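Local coordinates for alpha-amylase (Eubacterium rectale DSM 17629, PDB 6AZ5), which probably binds starch-type alpha-glucans through a family 41 carbohydrate-binding module of a surface-anchored amylase from a human gut bacterium, at residues A[14-26]-A[33-45]. Sequence-based numbering, arbitrary orientation.
Sequences LSTDTDMGKVDLW and DGSYVFDGTYYDA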
loop_
_atom_site.group_PDB
_atom_site.type_symbol
_atom_site.label_atom_id
_atom_site.label_comp_id
_atom_site.label_asym_id
_atom_site.label_seq_id
_atom_site.Cartn_x
_atom_site.Cartn_y
_atom_site.Cartn_z
ATOM N N LEU A 14 2.315 1.644 13.860
ATOM C CA LEU A 14 0.930 1.208 13.723
ATOM C C LEU A 14 0.814 -0.263 14.067
ATOM O O LEU A 14 1.811 -0.981 14.094
ATOM C CB LEU A 14 0.405 1.460 12.310
ATOM C CG LEU A 14 0.341 2.921 11.858
ATOM C CD1 LEU A 14 -0.186 3.009 10.433
ATOM C CD2 LEU A 14 -0.509 3.765 12.800
ATOM N N SER A 15 -0.408 -0.707 14.341
ATOM C CA SER A 15 -0.652 -2.096 14.704
ATOM C C SER A 15 -1.758 -2.706 13.853
ATOM O O SER A 15 -2.816 -2.105 13.669
ATOM C CB SER A 15 -1.003 -2.200 16.186
ATOM O OG SER A 15 -1.695 -3.401 16.465
ATOM N N THR A 16 -1.507 -3.904 13.333
ATOM C CA THR A 16 -2.470 -4.568 12.464
ATOM C C THR A 16 -3.574 -5.223 13.284
ATOM O O THR A 16 -4.527 -5.771 12.732
ATOM C CB THR A 16 -1.796 -5.624 11.566
ATOM O OG1 THR A 16 -1.252 -6.673 12.373
ATOM C CG2 THR A 16 -0.679 -4.995 10.751
ATOM N N ASP A 17 -3.448 -5.163 14.605
ATOM C CA ASP A 17 -4.524 -5.616 15.475
ATOM C C ASP A 17 -5.544 -4.502 15.706
ATOM O O ASP A 17 -6.738 -4.695 15.481
ATOM C CB ASP A 17 -3.979 -6.113 16.815
ATOM C CG ASP A 17 -4.896 -7.132 17.479
ATOM O OD1 ASP A 17 -6.062 -7.265 17.044
ATOM O OD2 ASP A 17 -4.457 -7.796 18.443
ATOM N N THR A 18 -5.076 -3.336 16.143
ATOM C CA THR A 18 -5.985 -2.261 16.534
ATOM C C THR A 18 -6.361 -1.305 15.400
ATOM O O THR A 18 -7.500 -0.848 15.327
ATOM C CB THR A 18 -5.400 -1.425 17.697
ATOM O OG1 THR A 18 -6.179 -0.233 17.868
ATOM C CG2 THR A 18 -3.972 -1.028 17.415
ATOM N N ASP A 19 -5.419 -1.002 14.515
ATOM C CA ASP A 19 -5.654 0.038 13.520
ATOM C C ASP A 19 -6.293 -0.474 12.227
ATOM O O ASP A 19 -6.406 0.275 11.257
ATOM C CB ASP A 19 -4.342 0.754 13.192
ATOM C CG ASP A 19 -3.687 1.367 14.418
ATOM O OD1 ASP A 19 -4.186 2.410 14.899
ATOM O OD2 ASP A 19 -2.672 0.807 14.897
ATOM N N MET A 20 -6.706 -1.737 12.211
ATOM C CA MET A 20 -7.284 -2.331 11.007
ATOM C C MET A 20 -8.630 -1.699 10.695
ATOM O O MET A 20 -9.546 -1.750 11.513
ATOM C CB MET A 20 -7.441 -3.842 11.162
ATOM C CG MET A 20 -7.838 -4.561 9.879
ATOM S SD MET A 20 -6.538 -4.483 8.630
ATOM C CE MET A 20 -5.157 -5.152 9.549
ATOM N N GLY A 21 -8.745 -1.105 9.510
ATOM C CA GLY A 21 -9.953 -0.398 9.122
ATOM C C GLY A 21 -9.759 1.106 9.125
ATOM O O GLY A 21 -10.534 1.851 8.516
ATOM N N LYS A 22 -8.708 1.554 9.804
ATOM C CA LYS A 22 -8.408 2.976 9.889
ATOM C C LYS A 22 -7.217 3.357 9.006
ATOM O O LYS A 22 -7.082 4.508 8.601
ATOM C CB LYS A 22 -8.148 3.369 11.347
ATOM C CG LYS A 22 -9.205 2.829 12.303
ATOM C CD LYS A 22 -9.096 3.411 13.704
ATOM C CE LYS A 22 -10.157 2.805 14.613
ATOM N NZ LYS A 22 -10.274 3.516 15.911
ATOM N N VAL A 23 -6.353 2.392 8.711
ATOM C CA VAL A 23 -5.199 2.648 7.845
ATOM C C VAL A 23 -5.599 2.479 6.384
ATOM O O VAL A 23 -6.165 1.447 6.011
ATOM C CB VAL A 23 -4.028 1.694 8.157
ATOM C CG1 VAL A 23 -2.788 2.094 7.373
ATOM C CG2 VAL A 23 -3.738 1.672 9.645
ATOM N N ASP A 24 -5.330 3.486 5.559
ATOM C CA ASP A 24 -5.568 3.337 4.126
ATOM C C ASP A 24 -4.441 3.921 3.277
ATOM O O ASP A 24 -3.392 4.326 3.786
ATOM C CB ASP A 24 -6.920 3.957 3.714
ATOM C CG ASP A 24 -6.997 5.472 3.931
ATOM O OD1 ASP A 24 -5.969 6.174 3.833
ATOM O OD2 ASP A 24 -8.117 5.973 4.183
ATOM N N LEU A 25 -4.673 3.920 1.972
ATOM C CA LEU A 25 -3.804 4.570 1.012
ATOM C C LEU A 25 -4.620 5.607 0.267
ATOM O O LEU A 25 -5.720 5.313 -0.195
ATOM C CB LEU A 25 -3.216 3.570 0.014
ATOM C CG LEU A 25 -2.412 2.375 0.503
ATOM C CD1 LEU A 25 -2.022 1.499 -0.687
ATOM C CD2 LEU A 25 -1.177 2.836 1.286
ATOM N N TRP A 26 -4.086 6.816 0.154
ATOM C CA TRP A 26 -4.663 7.808 -0.734
ATOM C C TRP A 26 -3.940 7.713 -2.070
ATOM O O TRP A 26 -2.737 7.945 -2.144
ATOM C CB TRP A 26 -4.541 9.211 -0.149
ATOM C CG TRP A 26 -5.368 10.212 -0.869
ATOM C CD1 TRP A 26 -4.959 11.060 -1.854
ATOM C CD2 TRP A 26 -6.762 10.467 -0.670
ATOM N NE1 TRP A 26 -6.012 11.835 -2.277
ATOM C CE2 TRP A 26 -7.131 11.489 -1.562
ATOM C CE3 TRP A 26 -7.737 9.930 0.181
ATOM C CZ2 TRP A 26 -8.432 11.985 -1.634
ATOM C CZ3 TRP A 26 -9.022 10.426 0.114
ATOM C CH2 TRP A 26 -9.359 11.442 -0.788
ATOM N N ASP A 33 -8.341 6.627 -7.638
ATOM C CA ASP A 33 -8.763 7.858 -6.984
ATOM C C ASP A 33 -9.260 7.637 -5.560
ATOM O O ASP A 33 -10.075 6.753 -5.307
ATOM C CB ASP A 33 -9.858 8.547 -7.796
ATOM C CG ASP A 33 -10.084 9.980 -7.355
ATOM O OD1 ASP A 33 -9.081 10.711 -7.220
ATOM O OD2 ASP A 33 -11.253 10.367 -7.131
ATOM N N GLY A 34 -8.762 8.453 -4.637
ATOM C CA GLY A 34 -9.251 8.454 -3.273
ATOM C C GLY A 34 -8.690 7.371 -2.374
ATOM O O GLY A 34 -7.545 6.941 -2.518
ATOM N N SER A 35 -9.522 6.923 -1.443
ATOM C CA SER A 35 -9.095 6.023 -0.381
ATOM C C SER A 35 -9.168 4.537 -0.735
ATOM O O SER A 35 -10.126 4.080 -1.362
ATOM C CB SER A 35 -9.933 6.281 0.863
ATOM O OG SER A 35 -9.604 5.349 1.866
ATOM N N TYR A 36 -8.145 3.796 -0.310
ATOM C CA TYR A 36 -8.056 2.348 -0.496
ATOM C C TYR A 36 -7.623 1.719 0.822
ATOM O O TYR A 36 -6.475 1.867 1.243
ATOM C CB TYR A 36 -7.078 1.995 -1.630
ATOM C CG TYR A 36 -7.556 2.471 -2.974
ATOM C CD1 TYR A 36 -7.364 3.786 -3.375
ATOM C CD2 TYR A 36 -8.233 1.618 -3.832
ATOM C CE1 TYR A 36 -7.820 4.233 -4.596
ATOM C CE2 TYR A 36 -8.695 2.059 -5.051
ATOM C CZ TYR A 36 -8.484 3.367 -5.430
ATOM O OH TYR A 36 -8.943 3.812 -6.648
ATOM N N VAL A 37 -8.552 1.018 1.467
ATOM C CA VAL A 37 -8.406 0.607 2.861
ATOM C C VAL A 37 -7.840 -0.803 3.019
ATOM O O VAL A 37 -8.298 -1.740 2.376
ATOM C CB VAL A 37 -9.775 0.683 3.604
ATOM C CG1 VAL A 37 -9.660 0.141 5.022
ATOM C CG2 VAL A 37 -10.307 2.112 3.620
ATOM N N PHE A 38 -6.842 -0.952 3.884
ATOM C CA PHE A 38 -6.293 -2.271 4.162
ATOM C C PHE A 38 -7.322 -3.108 4.905
ATOM O O PHE A 38 -7.976 -2.624 5.832
ATOM C CB PHE A 38 -4.999 -2.159 4.971
ATOM C CG PHE A 38 -3.873 -1.515 4.215
ATOM C CD1 PHE A 38 -3.104 -2.259 3.331
ATOM C CD2 PHE A 38 -3.587 -0.171 4.381
ATOM C CE1 PHE A 38 -2.074 -1.675 2.627
ATOM C CE2 PHE A 38 -2.556 0.420 3.679
ATOM C CZ PHE A 38 -1.802 -0.332 2.797
ATOM N N ASP A 39 -7.465 -4.364 4.494
ATOM C CA ASP A 39 -8.455 -5.239 5.101
ATOM C C ASP A 39 -7.897 -6.622 5.428
ATOM O O ASP A 39 -8.650 -7.538 5.749
ATOM C CB ASP A 39 -9.681 -5.368 4.193
ATOM C CG ASP A 39 -9.329 -5.755 2.761
ATOM O OD1 ASP A 39 -8.158 -6.080 2.480
ATOM O OD2 ASP A 39 -10.246 -5.745 1.908
ATOM N N GLY A 40 -6.579 -6.767 5.361
ATOM C CA GLY A 40 -5.940 -8.028 5.682
ATOM C C GLY A 40 -4.531 -7.843 6.207
ATOM O O GLY A 40 -4.036 -6.722 6.295
ATOM N N THR A 41 -3.886 -8.945 6.576
ATOM C CA THR A 41 -2.497 -8.893 7.014
ATOM C C THR A 41 -1.659 -9.943 6.304
ATOM O O THR A 41 -2.183 -10.932 5.789
ATOM C CB THR A 41 -2.343 -9.117 8.538
ATOM O OG1 THR A 41 -2.639 -10.483 8.851
ATOM C CG2 THR A 41 -3.264 -8.200 9.324
ATOM N N TYR A 42 -0.353 -9.719 6.293
ATOM C CA TYR A 42 0.598 -10.714 5.819
ATOM C C TYR A 42 1.730 -10.856 6.823
ATOM O O TYR A 42 2.428 -9.885 7.113
ATOM C CB TYR A 42 1.151 -10.328 4.449
ATOM C CG TYR A 42 2.408 -11.071 4.051
ATOM C CD1 TYR A 42 2.378 -12.433 3.788
ATOM C CD2 TYR A 42 3.617 -10.404 3.913
ATOM C CE1 TYR A 42 3.520 -13.113 3.410
ATOM C CE2 TYR A 42 4.766 -11.077 3.534
ATOM C CZ TYR A 42 4.712 -12.429 3.282
ATOM O OH TYR A 42 5.852 -13.103 2.907
ATOM N N TYR A 43 1.918 -12.057 7.360
ATOM C CA TYR A 43 3.024 -12.257 8.285
ATOM C C TYR A 43 4.321 -12.534 7.542
ATOM O O TYR A 43 4.447 -13.525 6.824
ATOM C CB TYR A 43 2.752 -13.389 9.262
ATOM C CG TYR A 43 3.868 -13.523 10.267
ATOM C CD1 TYR A 43 4.120 -12.511 11.183
ATOM C CD2 TYR A 43 4.693 -14.643 10.281
ATOM C CE1 TYR A 43 5.148 -12.614 12.094
ATOM C CE2 TYR A 43 5.725 -14.757 11.197
ATOM C CZ TYR A 43 5.947 -13.737 12.100
ATOM O OH TYR A 43 6.972 -13.829 13.014
ATOM N N ASP A 44 5.280 -11.637 7.735
ATOM C CA ASP A 44 6.597 -11.727 7.128
ATOM C C ASP A 44 7.521 -12.546 8.021
ATOM O O ASP A 44 8.179 -12.000 8.900
ATOM C CB ASP A 44 7.150 -10.317 6.913
ATOM C CG ASP A 44 8.487 -10.297 6.205
ATOM O OD1 ASP A 44 9.147 -11.352 6.097
ATOM O OD2 ASP A 44 8.880 -9.197 5.761
ATOM N N ALA A 45 7.582 -13.849 7.781
ATOM C CA ALA A 45 8.375 -14.739 8.621
ATOM C C ALA A 45 9.878 -14.459 8.528
ATOM O O ALA A 45 10.631 -14.820 9.433
ATOM C CB ALA A 45 8.088 -16.184 8.259
HETATM O O HOH W 1 -6.886 -0.651 7.462
#
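W26 holds CG anti to its backbone nitrogen (chi1 -167°) and lays its six-membered ring over G34, whose CA sits 3.8 Å from the ring centroid, almost on the normal: a CH-pi contact. S35, its OG likewise anti to N (chi1 175°), reaches D24 on the same sheet face; OG donates to OD2 at 2.8 Å, arriving from above the carboxylate plane. An alanine in place of W26 would probably leave the G34 backbone without its aromatic cover and W79 without its edge-to-face mate. The pair is a worked example of how two antiparallel strands stay joined where they begin to part. L25 and Y36 form a hydrogen-bonded antiparallel pair (L25 N to Y36 O, 2.8 Å), and F38 N still reaches V23 O, at 3.3 Å. Beyond that the two chains separate, and one water accepts from G21 N and donates to V23 O and F38 O. On the other face L25 CD2 packs 3.6 Å from F38 CZ, the two side chains nearly perpendicular. Past the water, the bent chain of M20 sets CE against T41 CG2. D24 OD2 also takes a salt bridge from R72 and a hydrogen bond from N75, which would probably favour its charged form. Strand 24-29 thus lies between strands 35-44 and 66-72, L25 reaching I7 of strand 3-10, and strand 35-44 continues alongside strand 49-58.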